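Local coordinates for protein putative fimbrium tip subunit Fim1C (Bacteroides ovatus, PDB 4EPS) that is probably a component of the tip of the fimbriae, filamentous appendages of the cell surface that mediate adhesion and biofilm formation, at residues A[164-169]-A[216-221]; A[302-307]-A[322-327]; A[345-350]-A[496-501]. One frame throughout, in Å; residues are numbered along the deposited sequence.

The three contacts follow one another along the chain without touching. Contact 1 joins strands 148-174 and 217-222 within the fimbrillin-like range. Contact 2, with its centre about 31 Å from that of contact 1, sets two short helices together between strands 293-300 and 334-338 of a six-stranded antiparallel sheet. Contact 3 adjoins the same sheet through the ends of two neighbouring strands, 342-344 and 502-509; its centre is about 28 Å from that of contact 2 and about 46 Å from that of contact 1. No active site is established. Glycerol, probably from crystallisation, hydrogen-bonds to K165 NZ and T169 OG1 in contact 1 and to T501 N in contact 3.

Contact 1: A[164-169]-A[216-221]; sequences VKLPST and DEYRLL
V164 and Y218 form an antiparallel hydrogen-bonded pair that joins strands 148-174 and 217-222. V164 N donates to Y218 O at 2.8 Å with an N-H...O angle of 168°, and Y218 N returns a bond of 2.9 Å to V164 O. Their side chains lie on the same sheet face. L166, in the loop beyond, crosses Y218 obliquely, its CD1 3.8 Å from Y218 CE1.

Beyond this pair the direct backbone pairing gives way to a lysine and ordered water. The bend at chi2 (72°) brings K165 CD near D216 O, the lysine crossing the E217 side chain at about a right angle. K165 NZ donates to D216 O at 3.0 Å, approaching from 54° above the carbonyl plane. The same oxygen accepts from water 2, which in turn accepts from L166 N at 2.8 Å. D216 and E217 both face D212 in a G1 beta bulge at the start of strand 217-222, within the fimbrillin-like region of the transthyretin clan.

Both D216 carboxylate oxygens are supplied: OD1 by the Y211 hydroxyl, OD2 by waters 3 and 4. Water 3 also donates to L166 O and accepts from S168 OG at 2.7 Å, while water 4 donates to S168 OG as well as to D216.

K165 NZ has further partners in water 1, which donates onward to E217 OE1, and in a glycerol. The E217 carboxylate is gripped at both ends: R254 pairs with OE1, whereas E217 OE2 takes K215 and, through its anti lone pair, R219 NH1 at 2.9 Å. R219 NH1 also forms a salt bridge with D212.

Contact 2: A[302-307]-A[322-327]; sequences NPMPSV and DALLRS
Two helix N-termini meet here, and the carboxylate of D322, the N-cap of helix 323-327, bonds both of them. D322 OD1 accepts L325 N at 3.0 Å, the capping bond of its own helix, from 63° above the carboxylate plane. The other oxygen, OD2, crosses to the neighbouring helix, where it accepts from S306 twice. The S306 hydroxyl donates to the anti lone pair of D322 OD2 at 2.6 Å, and S306 N reaches the same oxygen at 3.0 Å from above the carboxylate plane. A chi1 of 63° places S306 OG where hydroxyl and backbone N can both reach D322 OD2.

M304 is the N-cap of helix 305-308, and the turn leading into it is an Asx turn: N302 OD1 accepts M304 N at 3.0 Å. P305 and D322 approach tip to tip, P305 CD lying 3.4 Å from D322 OD1.

Beside the carboxylate the contact becomes apolar. In the conformer given here, one of two, the selenomethionine M304 crosses L324 at about a right angle, with M304 CG against L324 CG at 3.8 Å. P303 CG touches L324 CD2 at 4.1 Å. Y390 of helix 389-403 and T427 also pack on L324, while V332 lies against M304 and L388 against P305.

Contact 3: A[345-350]-A[496-501]; sequences KFSPAL and GVKTNT
K498 O is gripped by two successive backbone amides, F346 N and S347 N. F346 N lies 2.9 Å from K498 O, nearly in line with the carbonyl (C=O...N 168°), whereas S347 N, at 3.3 Å from that oxygen, stands 44° above the carbonyl plane. The acceptor belongs to a type I beta turn, V497 to N500, closed by N500 N to V497 O; it connects strand 490-497 of a three-stranded sheet to strand 502-509 of the six-stranded one, and the loop after strand 342-344 packs on it.

S347 OG bonds P348 O and lies 3.4 Å from CD of the extended K498 chain. Water 5 links the two side chains, donating to S347 OG and accepting from K498 NZ at 2.8 Å. The ammonium group also forms a salt bridge with E474 and a hydrogen bond with N477 O. L350, crossing K498 at about a right angle, brings CD1 to 3.6 Å from K498 NZ. An alanine in place of S347 would probably leave water 5 without that acceptor, P348 O without its hydroxyl donor and the K498 methylenes less closely packed.

T499 CG2 rests against A349 N at 3.7 Å. N500 O, buried without a hydrogen-bond partner in the model, receives a CA-H...O contact from K345 CA at 3.3 Å.

Contact 1: A[164-169]-A[216-221]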
loop_
_atom_site.group_PDB
_atom_site.type_symbol
_atom_site.label_atom_id
_atom_site.label_comp_id
_atom_site.label_asym_id
_atom_site.label_seq_id
_atom_site.Cartn_x
_atom_site.Cartn_y
_atom_site.Cartn_z
ATOM N N VAL A 164 21.840 -13.988 -19.328
ATOM C CA VAL A 164 21.442 -14.388 -17.974
ATOM C C VAL A 164 20.659 -13.239 -17.330
ATOM O O VAL A 164 21.162 -12.121 -17.253
ATOM C CB VAL A 164 22.629 -14.825 -17.060
ATOM C CG1 VAL A 164 22.112 -15.379 -15.725
ATOM C CG2 VAL A 164 23.549 -15.828 -17.755
ATOM N N LYS A 165 19.451 -13.540 -16.831
ATOM C CA LYS A 165 18.622 -12.581 -16.097
ATOM C C LYS A 165 18.503 -13.060 -14.648
ATOM O O LYS A 165 17.753 -14.001 -14.366
ATOM C CB LYS A 165 17.228 -12.450 -16.764
ATOM C CG LYS A 165 16.341 -11.371 -16.132
ATOM C CD LYS A 165 16.843 -9.993 -16.478
ATOM C CE LYS A 165 15.880 -8.929 -16.019
ATOM N NZ LYS A 165 16.521 -7.605 -16.133
ATOM N N LEU A 166 19.249 -12.427 -13.727
ATOM C CA LEU A 166 19.174 -12.813 -12.320
ATOM C C LEU A 166 17.903 -12.190 -11.667
ATOM O O LEU A 166 17.333 -11.253 -12.227
ATOM C CB LEU A 166 20.445 -12.397 -11.566
ATOM C CG LEU A 166 21.765 -13.063 -12.040
ATOM C CD1 LEU A 166 22.939 -12.493 -11.238
ATOM C CD2 LEU A 166 21.694 -14.589 -11.941
ATOM N N PRO A 167 17.428 -12.701 -10.518
ATOM C CA PRO A 167 16.253 -12.074 -9.895
ATOM C C PRO A 167 16.549 -10.633 -9.454
ATOM O O PRO A 167 17.668 -10.293 -9.063
ATOM C CB PRO A 167 15.960 -12.959 -8.675
ATOM C CG PRO A 167 17.185 -13.723 -8.424
ATOM C CD PRO A 167 17.930 -13.847 -9.712
ATOM N N SER A 168 15.559 -9.762 -9.616
ATOM C CA SER A 168 15.656 -8.365 -9.186
ATOM C C SER A 168 14.277 -7.926 -8.722
ATOM O O SER A 168 13.279 -8.536 -9.108
ATOM C CB SER A 168 16.205 -7.457 -10.283
ATOM O OG SER A 168 15.391 -7.432 -11.447
ATOM N N THR A 169 14.218 -6.914 -7.854
ATOM C CA THR A 169 12.931 -6.475 -7.318
ATOM C C THR A 169 12.803 -4.966 -7.344
ATOM O O THR A 169 13.561 -4.268 -6.681
ATOM C CB THR A 169 12.744 -6.976 -5.876
ATOM O OG1 THR A 169 12.893 -8.382 -5.853
ATOM C CG2 THR A 169 11.336 -6.591 -5.285
ATOM N N ASP A 216 19.744 -4.734 -17.027
ATOM C CA ASP A 216 20.096 -5.535 -15.840
ATOM C C ASP A 216 20.209 -7.031 -16.233
ATOM O O ASP A 216 19.506 -7.897 -15.686
ATOM C CB ASP A 216 19.117 -5.345 -14.656
ATOM C CG ASP A 216 19.508 -6.153 -13.427
ATOM O OD1 ASP A 216 20.730 -6.350 -13.201
ATOM O OD2 ASP A 216 18.599 -6.663 -12.736
ATOM N N GLU A 217 21.104 -7.328 -17.175
ATOM C CA GLU A 217 21.275 -8.715 -17.600
ATOM C C GLU A 217 22.715 -8.895 -18.042
ATOM O O GLU A 217 23.395 -7.902 -18.376
ATOM C CB GLU A 217 20.248 -9.111 -18.709
ATOM C CG GLU A 217 20.476 -8.461 -20.050
ATOM C CD GLU A 217 19.439 -8.722 -21.129
ATOM O OE1 GLU A 217 18.331 -9.214 -20.816
ATOM O OE2 GLU A 217 19.740 -8.402 -22.299
ATOM N N TYR A 218 23.187 -10.150 -18.016
ATOM C CA TYR A 218 24.557 -10.491 -18.402
ATOM C C TYR A 218 24.543 -11.188 -19.733
ATOM O O TYR A 218 23.657 -12.021 -19.958
ATOM C CB TYR A 218 25.226 -11.405 -17.365
ATOM C CG TYR A 218 25.372 -10.764 -16.002
ATOM C CD1 TYR A 218 24.302 -10.730 -15.109
ATOM C CD2 TYR A 218 26.566 -10.149 -15.619
ATOM C CE1 TYR A 218 24.434 -10.152 -13.842
ATOM C CE2 TYR A 218 26.705 -9.563 -14.355
ATOM C CZ TYR A 218 25.635 -9.571 -13.476
ATOM O OH TYR A 218 25.738 -8.977 -12.243
ATOM N N ARG A 219 25.506 -10.865 -20.599
ATOM C CA ARG A 219 25.613 -11.447 -21.951
ATOM C C ARG A 219 26.990 -12.006 -22.160
ATOM O O ARG A 219 27.978 -11.412 -21.735
ATOM C CB ARG A 219 25.265 -10.399 -23.033
ATOM C CG ARG A 219 23.818 -9.917 -22.891
ATOM C CD ARG A 219 23.230 -9.314 -24.149
ATOM N NE ARG A 219 23.713 -7.959 -24.418
ATOM C CZ ARG A 219 23.122 -6.838 -24.007
ATOM N NH1 ARG A 219 22.014 -6.890 -23.263
ATOM N NH2 ARG A 219 23.640 -5.661 -24.317
ATOM N N LEU A 220 27.071 -13.177 -22.791
ATOM C CA LEU A 220 28.347 -13.821 -23.031
ATOM C C LEU A 220 28.322 -14.524 -24.368
ATOM O O LEU A 220 27.505 -15.426 -24.553
ATOM C CB LEU A 220 28.634 -14.844 -21.903
ATOM C CG LEU A 220 29.961 -15.595 -21.994
ATOM C CD1 LEU A 220 31.126 -14.672 -21.574
ATOM C CD2 LEU A 220 29.939 -16.793 -21.075
ATOM N N LEU A 221 29.219 -14.137 -25.277
ATOM C CA LEU A 221 29.350 -14.845 -26.552
ATOM C C LEU A 221 29.976 -16.218 -26.319
ATOM O O LEU A 221 30.909 -16.338 -25.512
ATOM C CB LEU A 221 30.213 -14.054 -27.551
ATOM C CG LEU A 221 29.648 -12.698 -27.976
ATOM C CD1 LEU A 221 30.774 -11.815 -28.507
ATOM C CD2 LEU A 221 28.521 -12.859 -28.999
HETATM O O HOH W 1 16.082 -7.603 -19.093
HETATM O O HOH W 2 20.557 -9.935 -14.167
HETATM O O HOH W 3 16.991 -8.797 -13.212
HETATM O O HOH W 4 16.158 -5.495 -13.123
#

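Contact 2: A[302-307]-A[322-327]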
loop_
_atom_site.group_PDB
_atom_site.type_symbol
_atom_site.label_atom_id
_atom_site.label_comp_id
_atom_site.label_asym_id
_atom_site.label_seq_id
_atom_site.Cartn_x
_atom_site.Cartn_y
_atom_site.Cartn_z
ATOM N N ASN A 302 13.091 13.076 0.310
ATOM C CA ASN A 302 14.141 13.459 -0.634
ATOM C C ASN A 302 15.176 14.262 0.177
ATOM O O ASN A 302 14.816 15.339 0.658
ATOM C CB ASN A 302 13.532 14.269 -1.808
ATOM C CG ASN A 302 14.524 14.660 -2.874
ATOM O OD1 ASN A 302 15.701 14.854 -2.601
ATOM N ND2 ASN A 302 14.062 14.834 -4.114
ATOM N N PRO A 303 16.442 13.787 0.327
ATOM C CA PRO A 303 17.401 14.515 1.188
ATOM C C PRO A 303 18.277 15.531 0.455
ATOM O O PRO A 303 19.261 16.017 1.038
ATOM C CB PRO A 303 18.261 13.393 1.753
ATOM C CG PRO A 303 18.321 12.383 0.604
ATOM C CD PRO A 303 17.028 12.519 -0.170
HETATM N N MSE A 304 17.964 15.820 -0.823
HETATM C CA MSE A 304 18.767 16.791 -1.563
HETATM C C MSE A 304 18.564 18.181 -0.975
HETATM O O MSE A 304 17.423 18.592 -0.734
HETATM C CB MSE A 304 18.448 16.749 -3.055
HETATM C CG MSE A 304 19.117 15.589 -3.726
HETATM SE SE MSE A 304 18.170 15.043 -5.286
HETATM C CE MSE A 304 19.002 13.343 -5.521
ATOM N N PRO A 305 19.670 18.913 -0.687
ATOM C CA PRO A 305 19.508 20.239 -0.055
ATOM C C PRO A 305 18.756 21.258 -0.942
ATOM O O PRO A 305 18.016 22.095 -0.413
ATOM C CB PRO A 305 20.949 20.684 0.236
ATOM C CG PRO A 305 21.806 19.903 -0.660
ATOM C CD PRO A 305 21.103 18.586 -0.892
ATOM N N SER A 306 18.886 21.161 -2.273
ATOM C CA SER A 306 18.166 22.102 -3.161
ATOM C C SER A 306 16.646 21.811 -3.166
ATOM O O SER A 306 15.863 22.646 -3.615
ATOM C CB SER A 306 18.733 22.070 -4.579
ATOM O OG SER A 306 18.583 20.801 -5.193
ATOM N N VAL A 307 16.236 20.636 -2.663
ATOM C CA VAL A 307 14.830 20.255 -2.531
ATOM C C VAL A 307 14.387 20.617 -1.092
ATOM O O VAL A 307 13.467 21.428 -0.904
ATOM C CB VAL A 307 14.587 18.751 -2.903
ATOM C CG1 VAL A 307 13.140 18.334 -2.630
ATOM C CG2 VAL A 307 14.939 18.488 -4.371
ATOM N N ASP A 322 24.354 21.669 -5.735
ATOM C CA ASP A 322 23.845 20.437 -5.101
ATOM C C ASP A 322 24.578 19.207 -5.678
ATOM O O ASP A 322 24.159 18.634 -6.687
ATOM C CB ASP A 322 22.308 20.303 -5.247
ATOM C CG ASP A 322 21.647 19.235 -4.356
ATOM O OD1 ASP A 322 22.330 18.244 -3.992
ATOM O OD2 ASP A 322 20.416 19.329 -4.128
ATOM N N ALA A 323 25.655 18.792 -5.002
ATOM C CA ALA A 323 26.502 17.658 -5.388
ATOM C C ALA A 323 25.747 16.330 -5.358
ATOM O O ALA A 323 26.023 15.461 -6.184
ATOM C CB ALA A 323 27.718 17.577 -4.474
ATOM N N LEU A 324 24.806 16.165 -4.401
ATOM C CA LEU A 324 24.005 14.949 -4.284
ATOM C C LEU A 324 23.077 14.799 -5.499
ATOM O O LEU A 324 22.983 13.705 -6.052
ATOM C CB LEU A 324 23.190 14.976 -2.961
ATOM C CG LEU A 324 22.240 13.791 -2.672
ATOM C CD1 LEU A 324 22.935 12.444 -2.830
ATOM C CD2 LEU A 324 21.645 13.905 -1.248
ATOM N N LEU A 325 22.375 15.880 -5.886
ATOM C CA LEU A 325 21.474 15.879 -7.051
ATOM C C LEU A 325 22.272 15.583 -8.321
ATOM O O LEU A 325 21.837 14.800 -9.165
ATOM C CB LEU A 325 20.752 17.242 -7.171
ATOM C CG LEU A 325 19.900 17.513 -8.440
ATOM C CD1 LEU A 325 18.761 16.486 -8.592
ATOM C CD2 LEU A 325 19.299 18.908 -8.400
ATOM N N ARG A 326 23.458 16.178 -8.429
ATOM C CA ARG A 326 24.323 15.997 -9.594
ATOM C C ARG A 326 24.873 14.551 -9.706
ATOM O O ARG A 326 24.797 13.955 -10.782
ATOM C CB ARG A 326 25.462 17.018 -9.500
ATOM C CG ARG A 326 26.353 17.129 -10.717
ATOM C CD ARG A 326 27.133 18.428 -10.655
ATOM N NE ARG A 326 28.016 18.486 -9.486
ATOM C CZ ARG A 326 28.030 19.474 -8.599
ATOM N NH1 ARG A 326 27.204 20.506 -8.727
ATOM N NH2 ARG A 326 28.878 19.444 -7.582
ATOM N N SER A 327 25.391 13.974 -8.600
ATOM C CA SER A 327 26.023 12.655 -8.645
ATOM C C SER A 327 25.084 11.463 -8.463
ATOM O O SER A 327 25.423 10.385 -8.947
ATOM C CB SER A 327 27.133 12.559 -7.607
ATOM O OG SER A 327 28.054 13.625 -7.774
#

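Contact 3: A[345-350]-A[496-501]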
loop_
_atom_site.group_PDB
_atom_site.type_symbol
_atom_site.label_atom_id
_atom_site.label_comp_id
_atom_site.label_asym_id
_atom_site.label_seq_id
_atom_site.Cartn_x
_atom_site.Cartn_y
_atom_site.Cartn_z
ATOM N N LYS A 345 39.882 8.729 15.778
ATOM C CA LYS A 345 40.239 10.113 15.471
ATOM C C LYS A 345 39.625 10.455 14.126
ATOM O O LYS A 345 39.159 9.549 13.424
ATOM C CB LYS A 345 41.778 10.311 15.462
ATOM C CG LYS A 345 42.430 10.039 16.804
ATOM C CD LYS A 345 43.957 9.949 16.645
ATOM C CE LYS A 345 44.697 10.007 17.963
ATOM N NZ LYS A 345 44.554 8.754 18.754
ATOM N N PHE A 346 39.596 11.757 13.763
ATOM C CA PHE A 346 38.992 12.145 12.495
ATOM C C PHE A 346 40.058 12.481 11.489
ATOM O O PHE A 346 40.040 11.969 10.372
ATOM C CB PHE A 346 38.021 13.332 12.681
ATOM C CG PHE A 346 37.217 13.648 11.440
ATOM C CD1 PHE A 346 35.993 13.037 11.211
ATOM C CD2 PHE A 346 37.677 14.580 10.514
ATOM C CE1 PHE A 346 35.255 13.332 10.060
ATOM C CE2 PHE A 346 36.956 14.837 9.344
ATOM C CZ PHE A 346 35.754 14.217 9.132
ATOM N N SER A 347 40.960 13.390 11.863
ATOM C CA SER A 347 42.035 13.844 10.991
ATOM C C SER A 347 43.118 14.474 11.826
ATOM O O SER A 347 42.872 14.760 13.005
ATOM C CB SER A 347 41.501 14.869 9.985
ATOM O OG SER A 347 41.359 16.156 10.562
ATOM N N PRO A 348 44.303 14.790 11.267
ATOM C CA PRO A 348 45.253 15.578 12.062
ATOM C C PRO A 348 44.728 17.018 12.195
ATOM O O PRO A 348 43.828 17.406 11.445
ATOM C CB PRO A 348 46.551 15.520 11.246
ATOM C CG PRO A 348 46.176 15.154 9.882
ATOM C CD PRO A 348 44.781 14.583 9.879
ATOM N N ALA A 349 45.258 17.797 13.147
ATOM C CA ALA A 349 44.909 19.225 13.252
ATOM C C ALA A 349 45.535 19.918 12.044
ATOM O O ALA A 349 46.646 19.555 11.657
ATOM C CB ALA A 349 45.440 19.807 14.554
ATOM N N LEU A 350 44.800 20.808 11.372
ATOM C CA LEU A 350 45.312 21.442 10.150
ATOM C C LEU A 350 45.777 22.858 10.415
ATOM O O LEU A 350 45.299 23.488 11.353
ATOM C CB LEU A 350 44.220 21.466 9.068
ATOM C CG LEU A 350 43.560 20.124 8.667
ATOM C CD1 LEU A 350 42.426 20.366 7.695
ATOM C CD2 LEU A 350 44.578 19.168 8.018
ATOM N N GLY A 496 34.738 19.411 18.933
ATOM C CA GLY A 496 35.279 18.184 18.355
ATOM C C GLY A 496 36.692 18.277 17.813
ATOM O O GLY A 496 36.882 18.156 16.605
ATOM N N VAL A 497 37.706 18.420 18.701
ATOM C CA VAL A 497 39.135 18.483 18.301
ATOM C C VAL A 497 39.396 17.274 17.406
ATOM O O VAL A 497 39.085 16.166 17.815
ATOM C CB VAL A 497 40.090 18.528 19.523
ATOM C CG1 VAL A 497 41.547 18.670 19.072
ATOM C CG2 VAL A 497 39.697 19.663 20.488
ATOM N N LYS A 498 39.871 17.503 16.172
ATOM C CA LYS A 498 40.035 16.494 15.110
ATOM C C LYS A 498 40.882 15.280 15.541
ATOM O O LYS A 498 40.680 14.187 15.014
ATOM C CB LYS A 498 40.645 17.149 13.871
ATOM C CG LYS A 498 39.643 18.030 13.124
ATOM C CD LYS A 498 40.326 18.955 12.111
ATOM C CE LYS A 498 39.325 19.894 11.487
ATOM N NZ LYS A 498 39.870 20.564 10.278
ATOM N N THR A 499 41.788 15.484 16.520
ATOM C CA THR A 499 42.710 14.481 17.072
ATOM C C THR A 499 42.127 13.804 18.330
ATOM O O THR A 499 42.748 12.883 18.867
ATOM C CB THR A 499 44.070 15.131 17.361
ATOM O OG1 THR A 499 43.846 16.204 18.276
ATOM C CG2 THR A 499 44.736 15.646 16.102
ATOM N N ASN A 500 40.914 14.211 18.771
ATOM C CA ASN A 500 40.241 13.529 19.876
ATOM C C ASN A 500 39.617 12.222 19.352
ATOM O O ASN A 500 39.684 11.960 18.160
ATOM C CB ASN A 500 39.189 14.426 20.535
ATOM C CG ASN A 500 39.762 15.366 21.558
ATOM O OD1 ASN A 500 40.954 15.374 21.814
ATOM N ND2 ASN A 500 38.927 16.165 22.159
ATOM N N THR A 501 39.028 11.412 20.233
ATOM C CA THR A 501 38.389 10.149 19.857
ATOM C C THR A 501 36.900 10.240 20.120
ATOM O O THR A 501 36.501 10.423 21.270
ATOM C CB THR A 501 39.025 8.970 20.634
ATOM O OG1 THR A 501 40.400 8.866 20.267
ATOM C CG2 THR A 501 38.328 7.634 20.347
HETATM O O HOH W 5 40.036 18.076 8.908
#